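Local coordinates for cellulose 1,4-beta-cellobiosidase (Clostridium thermocellum, PDB 3ZQX), which belongs to a cellobiohydrolase that releases cellobiose from cellulose, as a family 3b carbohydrate-binding module of a type that in relatives binds cellulose, at residues H48-Q53 / Y103-F108; F44-N49 / D75-Q80; K4-C9 / N24-G29. The protein carries 1 engineered substitution. One frame throughout, in Å; residues are numbered along the deposited sequence.

Interaction 1: residues H48-Q53 / Y103-F108. Engineered in segment 103-108: Trp106 (natural residue Asn).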
loop_
_atom_site.group_PDB
_atom_site.type_symbol
_atom_site.label_atom_id
_atom_site.label_comp_id
_atom_site.label_asym_id
_atom_site.label_seq_id
_atom_site.Cartn_x
_atom_site.Cartn_y
_atom_site.Cartn_z
ATOM N N HIS A 48 -17.220 -6.108 -4.850
ATOM C CA HIS A 48 -18.158 -5.482 -5.779
ATOM C C HIS A 48 -17.479 -5.087 -7.075
ATOM O O HIS A 48 -16.264 -4.936 -7.124
ATOM C CB HIS A 48 -18.792 -4.241 -5.151
ATOM C CG HIS A 48 -19.394 -4.490 -3.808
ATOM N ND1 HIS A 48 -20.660 -5.006 -3.647
ATOM C CD2 HIS A 48 -18.899 -4.305 -2.562
ATOM C CE1 HIS A 48 -20.921 -5.126 -2.356
ATOM N NE2 HIS A 48 -19.870 -4.705 -1.679
ATOM N N ASN A 49 -18.277 -4.893 -8.116
ATOM C CA ASN A 49 -17.749 -4.494 -9.417
ATOM C C ASN A 49 -17.724 -2.985 -9.660
ATOM O O ASN A 49 -17.255 -2.533 -10.704
ATOM C CB ASN A 49 -18.515 -5.199 -10.537
ATOM C CG ASN A 49 -18.200 -6.681 -10.612
ATOM O OD1 ASN A 49 -17.066 -7.099 -10.363
ATOM N ND2 ASN A 49 -19.201 -7.485 -10.956
ATOM N N SER A 50 -18.231 -2.208 -8.711
ATOM C CA SER A 50 -18.180 -0.758 -8.824
ATOM C C SER A 50 -16.719 -0.319 -8.906
ATOM O O SER A 50 -15.818 -1.012 -8.424
ATOM C CB SER A 50 -18.863 -0.098 -7.621
ATOM O OG SER A 50 -18.685 1.315 -7.625
ATOM N N GLN A 51 -16.482 0.817 -9.545
ATOM C CA GLN A 51 -15.141 1.368 -9.628
ATOM C C GLN A 51 -14.512 1.495 -8.253
ATOM O O GLN A 51 -15.118 2.045 -7.326
ATOM C CB GLN A 51 -15.195 2.745 -10.284
ATOM C CG GLN A 51 -13.896 3.510 -10.215
ATOM C CD GLN A 51 -13.979 4.838 -10.926
ATOM O OE1 GLN A 51 -14.351 5.856 -10.334
ATOM N NE2 GLN A 51 -13.644 4.839 -12.210
ATOM N N LEU A 52 -13.295 0.986 -8.133
ATOM C CA LEU A 52 -12.480 1.179 -6.950
ATOM C C LEU A 52 -11.692 2.469 -7.085
ATOM O O LEU A 52 -11.177 2.789 -8.170
ATOM C CB LEU A 52 -11.509 0.017 -6.800
ATOM C CG LEU A 52 -12.146 -1.255 -6.258
ATOM C CD1 LEU A 52 -11.283 -2.458 -6.607
ATOM C CD2 LEU A 52 -12.349 -1.148 -4.756
ATOM N N GLN A 53 -11.580 3.201 -5.978
ATOM C CA GLN A 53 -10.884 4.475 -5.947
ATOM C C GLN A 53 -9.908 4.510 -4.786
ATOM O O GLN A 53 -10.210 4.043 -3.678
ATOM C CB GLN A 53 -11.896 5.603 -5.777
ATOM C CG GLN A 53 -12.946 5.606 -6.860
ATOM C CD GLN A 53 -14.001 6.665 -6.644
ATOM O OE1 GLN A 53 -14.214 7.137 -5.524
ATOM N NE2 GLN A 53 -14.676 7.043 -7.720
ATOM N N TYR A 103 -15.308 2.460 -2.942
ATOM C CA TYR A 103 -16.018 2.310 -4.202
ATOM C C TYR A 103 -16.691 3.608 -4.635
ATOM O O TYR A 103 -17.165 4.380 -3.798
ATOM C CB TYR A 103 -17.083 1.234 -4.065
ATOM C CG TYR A 103 -16.543 -0.168 -3.959
ATOM C CD1 TYR A 103 -16.170 -0.863 -5.093
ATOM C CD2 TYR A 103 -16.409 -0.799 -2.728
ATOM C CE1 TYR A 103 -15.684 -2.152 -5.015
ATOM C CE2 TYR A 103 -15.924 -2.091 -2.636
ATOM C CZ TYR A 103 -15.560 -2.762 -3.781
ATOM O OH TYR A 103 -15.082 -4.051 -3.737
ATOM N N ALA A 104 -16.753 3.845 -5.944
ATOM C CA ALA A 104 -17.459 5.009 -6.470
ATOM C C ALA A 104 -18.904 5.071 -5.987
ATOM O O ALA A 104 -19.451 6.156 -5.803
ATOM C CB ALA A 104 -17.417 5.015 -7.992
ATOM N N ASP A 105 -19.533 3.916 -5.818
ATOM C CA ASP A 105 -20.912 3.858 -5.342
ATOM C C ASP A 105 -21.036 3.695 -3.822
ATOM O O ASP A 105 -22.128 3.475 -3.309
ATOM C CB ASP A 105 -21.732 2.809 -6.099
ATOM C CG ASP A 105 -21.310 1.392 -5.788
ATOM O OD1 ASP A 105 -20.394 1.206 -4.958
ATOM O OD2 ASP A 105 -21.895 0.460 -6.386
ATOM N N TRP A 106 -19.915 3.756 -3.115
ATOM C CA TRP A 106 -19.922 3.699 -1.656
ATOM C C TRP A 106 -20.430 2.365 -1.108
ATOM O O TRP A 106 -20.959 2.295 -0.003
ATOM C CB TRP A 106 -20.657 4.908 -1.057
ATOM C CG TRP A 106 -19.885 6.182 -1.229
ATOM C CD1 TRP A 106 -20.077 7.137 -2.186
ATOM C CD2 TRP A 106 -18.791 6.630 -0.426
ATOM N NE1 TRP A 106 -19.163 8.154 -2.025
ATOM C CE2 TRP A 106 -18.364 7.866 -0.950
ATOM C CE3 TRP A 106 -18.125 6.103 0.683
ATOM C CZ2 TRP A 106 -17.306 8.586 -0.396
ATOM C CZ3 TRP A 106 -17.076 6.818 1.231
ATOM C CH2 TRP A 106 -16.677 8.045 0.690
ATOM N N SER A 107 -20.194 1.296 -1.867
ATOM C CA SER A 107 -20.459 -0.059 -1.395
ATOM C C SER A 107 -19.546 -0.433 -0.235
ATOM O O SER A 107 -18.507 0.186 -0.020
ATOM C CB SER A 107 -20.238 -1.072 -2.519
ATOM O OG SER A 107 -21.166 -0.902 -3.574
ATOM N N PHE A 108 -19.949 -1.458 0.510
ATOM C CA PHE A 108 -19.175 -1.938 1.651
ATOM C C PHE A 108 -18.162 -3.015 1.283
ATOM O O PHE A 108 -18.494 -3.999 0.613
ATOM C CB PHE A 108 -20.103 -2.510 2.726
ATOM C CG PHE A 108 -20.875 -1.473 3.483
ATOM C CD1 PHE A 108 -22.029 -0.924 2.954
ATOM C CD2 PHE A 108 -20.452 -1.050 4.730
ATOM C CE1 PHE A 108 -22.745 0.030 3.653
ATOM C CE2 PHE A 108 -21.171 -0.100 5.437
ATOM C CZ PHE A 108 -22.318 0.436 4.894
HETATM O O HOH W 1 -16.394 7.243 -3.785
#
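Tyr103 slides its ring between Leu52 and His48, one over each face. Leu52 CD2 lies above one face, offset toward the rim and 3.5 Å from Tyr103 CE1. On the opposite face His48 brings its CB and then the edge of its imidazole, a T-shaped pair with the planes at 89° and centroids 5.2 Å apart. The phenol oxygen is tied down as well: Tyr103 OH accepts from His48 N at 3.2 Å, and weakly from Glu47 N. Leu52 and Tyr103 are an antiparallel non-hydrogen-bonded pair, part of the pairing of strands 52-55 and 97-103 in one antiparallel sheet of the family 3 beta sandwich. Tyr103 also starts a type I beta turn, closed by N of the engineered Trp106 on Tyr103 O, which carries the chain on from there. A water donates to Gln53 OE1 and to Tyr103 O, bridging the two. Ala104 N donates to Gln51 O at 2.8 Å, and Ala104 CB rests 3.4 Å from Gln53 NE2, an amide nitrogen that itself donates to Gln51 OE1. Asp105 N donates to Ser50 OG. Asp105 CG sits between its backbone N and carbonyl carbon (chi1 69°); OD1 accepts from Ser107 N and OG, both reaching it from one face of the carboxylate, out of its plane, the OG to OD1 distance being 2.6 Å; the N bond makes an Asx turn. Ser107 CB covers one imidazole face, 3.7 Å from the His48 centroid, while Phe108 O lies in the ring plane and accepts from His48 NE2 at 2.8 Å.

Interaction 2: residues F44-N49 / D75-Q80. With CA (calcium ion), chain B.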
loop_
_atom_site.group_PDB
_atom_site.type_symbol
_atom_site.label_atom_id
_atom_site.label_comp_id
_atom_site.label_asym_id
_atom_site.label_seq_id
_atom_site.Cartn_x
_atom_site.Cartn_y
_atom_site.Cartn_z
ATOM N N PHE A 44 -6.092 -7.117 -1.279
ATOM C CA PHE A 44 -7.430 -7.216 -0.738
ATOM C C PHE A 44 -8.339 -7.810 -1.787
ATOM O O PHE A 44 -8.102 -7.651 -2.987
ATOM C CB PHE A 44 -7.943 -5.835 -0.276
ATOM C CG PHE A 44 -8.329 -4.896 -1.396
ATOM C CD1 PHE A 44 -7.376 -4.166 -2.091
ATOM C CD2 PHE A 44 -9.665 -4.734 -1.735
ATOM C CE1 PHE A 44 -7.749 -3.293 -3.104
ATOM C CE2 PHE A 44 -10.051 -3.866 -2.755
ATOM C CZ PHE A 44 -9.086 -3.129 -3.428
ATOM N N THR A 45 -9.387 -8.478 -1.328
ATOM C CA THR A 45 -10.365 -9.067 -2.226
ATOM C C THR A 45 -11.506 -8.091 -2.439
ATOM O O THR A 45 -12.056 -7.534 -1.481
ATOM C CB THR A 45 -10.925 -10.371 -1.654
ATOM O OG1 THR A 45 -11.315 -10.149 -0.298
ATOM C CG2 THR A 45 -9.882 -11.485 -1.715
ATOM N N LYS A 46 -11.860 -7.873 -3.700
ATOM C CA LYS A 46 -12.957 -6.966 -4.001
ATOM C C LYS A 46 -14.295 -7.687 -3.993
ATOM O O LYS A 46 -14.458 -8.715 -4.646
ATOM C CB LYS A 46 -12.724 -6.185 -5.303
ATOM C CG LYS A 46 -12.564 -7.008 -6.541
ATOM C CD LYS A 46 -12.467 -6.088 -7.746
ATOM C CE LYS A 46 -12.317 -6.883 -9.015
ATOM N NZ LYS A 46 -12.095 -6.019 -10.211
ATOM N N GLU A 47 -15.240 -7.149 -3.227
ATOM C CA GLU A 47 -16.575 -7.715 -3.108
ATOM C C GLU A 47 -17.572 -7.174 -4.137
ATOM O O GLU A 47 -18.655 -7.731 -4.286
ATOM C CB GLU A 47 -17.128 -7.467 -1.698
ATOM C CG GLU A 47 -16.668 -8.455 -0.630
ATOM C CD GLU A 47 -15.210 -8.304 -0.243
ATOM O OE1 GLU A 47 -14.786 -7.184 0.136
ATOM O OE2 GLU A 47 -14.482 -9.318 -0.284
ATOM N N HIS A 48 -17.220 -6.108 -4.850
ATOM C CA HIS A 48 -18.158 -5.482 -5.779
ATOM C C HIS A 48 -17.479 -5.087 -7.075
ATOM O O HIS A 48 -16.264 -4.936 -7.124
ATOM C CB HIS A 48 -18.792 -4.241 -5.151
ATOM C CG HIS A 48 -19.394 -4.490 -3.808
ATOM N ND1 HIS A 48 -20.660 -5.006 -3.647
ATOM C CD2 HIS A 48 -18.899 -4.305 -2.562
ATOM C CE1 HIS A 48 -20.921 -5.126 -2.356
ATOM N NE2 HIS A 48 -19.870 -4.705 -1.679
ATOM N N ASN A 49 -18.277 -4.893 -8.116
ATOM C CA ASN A 49 -17.749 -4.494 -9.417
ATOM C C ASN A 49 -17.724 -2.985 -9.660
ATOM O O ASN A 49 -17.255 -2.533 -10.704
ATOM C CB ASN A 49 -18.515 -5.199 -10.537
ATOM C CG ASN A 49 -18.200 -6.681 -10.612
ATOM O OD1 ASN A 49 -17.066 -7.099 -10.363
ATOM N ND2 ASN A 49 -19.201 -7.485 -10.956
ATOM N N ASP A 75 -7.940 -13.913 -5.199
ATOM C CA ASP A 75 -7.076 -13.842 -4.028
ATOM C C ASP A 75 -5.749 -13.143 -4.304
ATOM O O ASP A 75 -4.955 -12.937 -3.382
ATOM C CB ASP A 75 -6.853 -15.228 -3.424
ATOM C CG ASP A 75 -8.065 -15.722 -2.650
ATOM O OD1 ASP A 75 -8.794 -14.885 -2.076
ATOM O OD2 ASP A 75 -8.285 -16.951 -2.608
ATOM N N GLU A 76 -5.498 -12.816 -5.569
ATOM C CA GLU A 76 -4.300 -12.103 -5.985
ATOM C C GLU A 76 -4.526 -10.604 -6.159
ATOM O O GLU A 76 -3.614 -9.893 -6.564
ATOM C CB GLU A 76 -3.770 -12.673 -7.306
ATOM C CG GLU A 76 -3.248 -14.090 -7.232
ATOM C CD GLU A 76 -1.787 -14.170 -6.838
ATOM O OE1 GLU A 76 -1.202 -13.140 -6.440
ATOM O OE2 GLU A 76 -1.220 -15.278 -6.926
ATOM N N HIS A 77 -5.725 -10.114 -5.873
ATOM C CA HIS A 77 -6.096 -8.733 -6.162
ATOM C C HIS A 77 -5.411 -7.738 -5.217
ATOM O O HIS A 77 -5.144 -8.049 -4.046
ATOM C CB HIS A 77 -7.619 -8.620 -6.066
ATOM C CG HIS A 77 -8.154 -7.281 -6.457
ATOM N ND1 HIS A 77 -8.501 -6.314 -5.540
ATOM C CD2 HIS A 77 -8.411 -6.750 -7.677
ATOM C CE1 HIS A 77 -8.933 -5.240 -6.183
ATOM N NE2 HIS A 77 -8.895 -5.479 -7.480
ATOM N N TYR A 78 -5.139 -6.534 -5.713
ATOM C CA TYR A 78 -4.457 -5.515 -4.916
ATOM C C TYR A 78 -4.722 -4.094 -5.390
ATOM O O TYR A 78 -5.078 -3.840 -6.550
ATOM C CB TYR A 78 -2.920 -5.731 -4.919
ATOM C CG TYR A 78 -2.359 -5.907 -6.323
ATOM C CD1 TYR A 78 -2.050 -4.813 -7.125
ATOM C CD2 TYR A 78 -2.184 -7.174 -6.863
ATOM C CE1 TYR A 78 -1.584 -4.986 -8.422
ATOM C CE2 TYR A 78 -1.710 -7.358 -8.156
ATOM C CZ TYR A 78 -1.413 -6.260 -8.931
ATOM O OH TYR A 78 -0.956 -6.386 -10.216
ATOM N N LEU A 79 -4.517 -3.174 -4.451
ATOM C CA LEU A 79 -4.140 -1.801 -4.743
ATOM C C LEU A 79 -2.649 -1.771 -5.052
ATOM O O LEU A 79 -1.841 -2.328 -4.303
ATOM C CB LEU A 79 -4.358 -0.923 -3.505
ATOM C CG LEU A 79 -3.706 0.463 -3.538
ATOM C CD1 LEU A 79 -4.393 1.386 -4.539
ATOM C CD2 LEU A 79 -3.672 1.082 -2.146
ATOM N N GLN A 80 -2.284 -1.096 -6.140
ATOM C CA GLN A 80 -0.901 -0.837 -6.477
ATOM C C GLN A 80 -0.628 0.657 -6.377
ATOM O O GLN A 80 -1.403 1.486 -6.863
ATOM C CB GLN A 80 -0.607 -1.311 -7.904
ATOM C CG GLN A 80 0.770 -0.926 -8.412
ATOM C CD GLN A 80 1.172 -1.767 -9.600
ATOM O OE1 GLN A 80 1.250 -2.983 -9.495
ATOM N NE2 GLN A 80 1.394 -1.131 -10.750
HETATM CA CA CA B . -12.527 -8.158 0.805
HETATM O O HOH W 2 -9.737 -4.647 -9.888
HETATM O O HOH W 3 -12.196 -5.672 1.033
#
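The imidazole of His77 stands edge-on over one face of the Phe44 ring, ND1 above its centre, in a T-shaped pair with planes at 80° and centroids 4.8 Å apart. Leu79 N lies at the edge of the Phe44 ring, 3.5 Å from CE1. One face of His77 itself is crossed at about a right angle by the aliphatic chain of Lys46, whose CD comes 3.6 Å from His77 NE2, and its edge meets Phe44 O and a water. His77 CG is anti to its backbone N (chi1 -175°), which carries CG toward Phe44 O. There ND1 donates to Phe44 O at 2.9 Å, and Phe44 N returns a bond to His77 O. Next along the loop, Thr45 binds the calcium ion through O (2.4 Å) and OG1, Glu47 chelates it with OE1 and OE2, and a water, Asp110, Asn113 and Asp114 complete the site. The bond to Phe44 O implies that His77 ND1 carries a hydrogen. NE2 shares its water with the ammonium group of Lys46, so the nearby positive charge would be expected to disfavour a second proton on the imidazole.

Interaction 3: residues K4-C9 / N24-G29; sequences KVQYLC and NIVNTG
Gln6 and Asn24 face each other as an antiparallel hydrogen-bonded pair, linked twice by backbone and once by side chain. Gln6 N reaches Asn24 O at 2.8 Å, nearly straight at 174°, and Asn24 N returns a bond to Gln6 O. Their side chains run side by side in the same direction, and Asn24 ND2 donates to Gln6 OE1 at 3.0 Å from above the carbonyl plane, the two amides being turned 60° apart. Lys4 and Val26 form the second hydrogen-bonded pair, with Lys4 N to Val26 O and Val26 N to Lys4 O. On the face shared with Gln6 and Asn24, Lys4 CG stands between its backbone N and carbonyl carbon (chi1 66°), which brings it to 3.9 Å from Val26 CB; the extended chain passes alongside Val26 and crosses Thr28, CE coming 3.6 Å from CG2. Between these pairs sits the non-hydrogen-bonded pair Val5 and Ile25, whose side chains take the other face.

A second shell fixes the polar ends. Asp126 divides its carboxylate, OD2 forming a salt bridge with Lys4 NZ and OD1 accepting from Gln6 NE2, while Asn24 ND2 has another acceptor in Gln93 OE1. Past the paired residues, Asn27 OD1 takes the N-H of Gly29 in an Asx turn, and Thr28 OG1 bonds to Asp2 O.

Together the two strands make a beta hairpin. Strand 3-9 also pairs with 125-126, and strand 15-27 with 97-103, all antiparallel. Val5 and Ile25 pack on Leu40 of strand 38-43 in the facing sheet, and Val5 continues to Val130, Leu132 and Trp140, as in the beta sandwich of family 3 modules.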
loop_
_atom_site.group_PDB
_atom_site.type_symbol
_atom_site.label_atom_id
_atom_site.label_comp_id
_atom_site.label_asym_id
_atom_site.label_seq_id
_atom_site.Cartn_x
_atom_site.Cartn_y
_atom_site.Cartn_z
ATOM N N LYS A 4 11.833 -1.090 2.587
ATOM C CA LYS A 4 10.828 -1.865 3.310
ATOM C C LYS A 4 9.574 -1.022 3.510
ATOM O O LYS A 4 9.603 0.198 3.323
ATOM C CB LYS A 4 11.356 -2.322 4.672
ATOM C CG LYS A 4 11.613 -1.186 5.659
ATOM C CD LYS A 4 12.124 -1.704 6.996
ATOM C CE LYS A 4 12.332 -0.566 7.980
ATOM N NZ LYS A 4 12.865 -1.026 9.301
ATOM N N VAL A 5 8.477 -1.675 3.901
ATOM C CA VAL A 5 7.223 -1.002 4.202
ATOM C C VAL A 5 6.864 -1.168 5.654
ATOM O O VAL A 5 6.943 -2.272 6.199
ATOM C CB VAL A 5 6.047 -1.590 3.385
ATOM C CG1 VAL A 5 4.725 -0.950 3.800
ATOM C CG2 VAL A 5 6.292 -1.417 1.902
ATOM N N GLN A 6 6.442 -0.062 6.258
ATOM C CA GLN A 6 5.736 -0.094 7.528
ATOM C C GLN A 6 4.272 0.234 7.282
ATOM O O GLN A 6 3.929 0.961 6.341
ATOM C CB GLN A 6 6.312 0.918 8.505
ATOM C CG GLN A 6 7.799 0.800 8.666
ATOM C CD GLN A 6 8.306 1.687 9.765
ATOM O OE1 GLN A 6 7.966 2.872 9.833
ATOM N NE2 GLN A 6 9.102 1.115 10.660
ATOM N N TYR A 7 3.407 -0.318 8.126
ATOM C CA TYR A 7 1.964 -0.190 7.992
ATOM C C TYR A 7 1.343 0.064 9.344
ATOM O O TYR A 7 1.863 -0.365 10.373
ATOM C CB TYR A 7 1.415 -1.503 7.437
ATOM C CG TYR A 7 -0.065 -1.822 7.598
ATOM C CD1 TYR A 7 -1.004 -1.362 6.690
ATOM C CD2 TYR A 7 -0.508 -2.661 8.617
ATOM C CE1 TYR A 7 -2.347 -1.699 6.806
ATOM C CE2 TYR A 7 -1.847 -2.999 8.743
ATOM C CZ TYR A 7 -2.763 -2.528 7.829
ATOM O OH TYR A 7 -4.089 -2.889 7.965
ATOM N N LEU A 8 0.216 0.763 9.318
ATOM C CA LEU A 8 -0.723 0.752 10.424
ATOM C C LEU A 8 -2.134 0.812 9.855
ATOM O O LEU A 8 -2.360 1.300 8.740
ATOM C CB LEU A 8 -0.462 1.886 11.420
ATOM C CG LEU A 8 -0.662 3.332 10.960
ATOM C CD1 LEU A 8 -2.121 3.744 11.032
ATOM C CD2 LEU A 8 0.194 4.275 11.794
ATOM N N CYS A 9 -3.075 0.292 10.629
ATOM C CA CYS A 9 -4.477 0.217 10.256
ATOM C C CYS A 9 -5.267 1.265 11.026
ATOM O O CYS A 9 -5.124 1.383 12.238
ATOM C CB CYS A 9 -5.017 -1.166 10.604
ATOM S SG CYS A 9 -6.736 -1.420 10.175
ATOM N N ASN A 24 4.520 3.528 5.189
ATOM C CA ASN A 24 5.744 4.312 5.202
ATOM C C ASN A 24 6.785 3.479 4.488
ATOM O O ASN A 24 7.015 2.339 4.890
ATOM C CB ASN A 24 6.156 4.580 6.653
ATOM C CG ASN A 24 7.418 5.400 6.775
ATOM O OD1 ASN A 24 7.732 6.222 5.908
ATOM N ND2 ASN A 24 8.160 5.179 7.861
ATOM N N ILE A 25 7.430 4.028 3.461
ATOM C CA ILE A 25 8.480 3.301 2.761
ATOM C C ILE A 25 9.821 3.805 3.261
ATOM O O ILE A 25 10.116 4.993 3.170
ATOM C CB ILE A 25 8.378 3.457 1.233
ATOM C CG1 ILE A 25 7.057 2.863 0.733
ATOM C CG2 ILE A 25 9.572 2.785 0.556
ATOM C CD1 ILE A 25 6.762 3.169 -0.716
ATOM N N VAL A 26 10.622 2.893 3.805
ATOM C CA VAL A 26 11.890 3.250 4.435
ATOM C C VAL A 26 13.023 2.638 3.633
ATOM O O VAL A 26 12.998 1.442 3.347
ATOM C CB VAL A 26 11.945 2.728 5.885
ATOM C CG1 VAL A 26 13.250 3.137 6.538
ATOM C CG2 VAL A 26 10.755 3.246 6.694
ATOM N N ASN A 27 14.012 3.448 3.253
ATOM C CA ASN A 27 15.136 2.922 2.503
ATOM C C ASN A 27 16.232 2.612 3.503
ATOM O O ASN A 27 16.974 3.498 3.928
ATOM C CB ASN A 27 15.598 3.992 1.514
ATOM C CG ASN A 27 16.646 3.483 0.571
ATOM O OD1 ASN A 27 17.208 2.411 0.778
ATOM N ND2 ASN A 27 16.917 4.244 -0.484
ATOM N N THR A 28 16.402 1.324 3.788
ATOM C CA THR A 28 17.342 0.882 4.811
ATOM C C THR A 28 18.680 0.495 4.213
ATOM O O THR A 28 19.605 0.142 4.942
ATOM C CB THR A 28 16.820 -0.334 5.620
ATOM O OG1 THR A 28 16.784 -1.497 4.783
ATOM C CG2 THR A 28 15.443 -0.063 6.193
ATOM N N GLY A 29 18.781 0.566 2.887
ATOM C CA GLY A 29 19.991 0.172 2.191
ATOM C C GLY A 29 20.924 1.335 1.937
ATOM O O GLY A 29 20.725 2.440 2.452
#

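In the fold
Interactions 1 and 2 are neighbours, centres about 11 Å apart, and share His48 and Asn49. Leu52 joins them: its CD1 lies 3.7 Å from His77 CE1 and 3.9 Å from Phe44 CZ, while its CD2 serves the ring of Tyr103. The calcium ion, bound in part by Thr45 and Glu47 of the 44-49 loop, is about 7 Å from the Tyr103 side chain, so interaction 2 supplies part of the metal site and interaction 1 lies beside it. Interaction 3 lies on the other side of the chain's centre, its own centre about 28 Å from that of interaction 1 and 22 Å from that of interaction 2. It touches neither, yet interactions 1 and 3 reach the same antiparallel sheet, whereas interaction 2 involves strand 78-83 of the facing one.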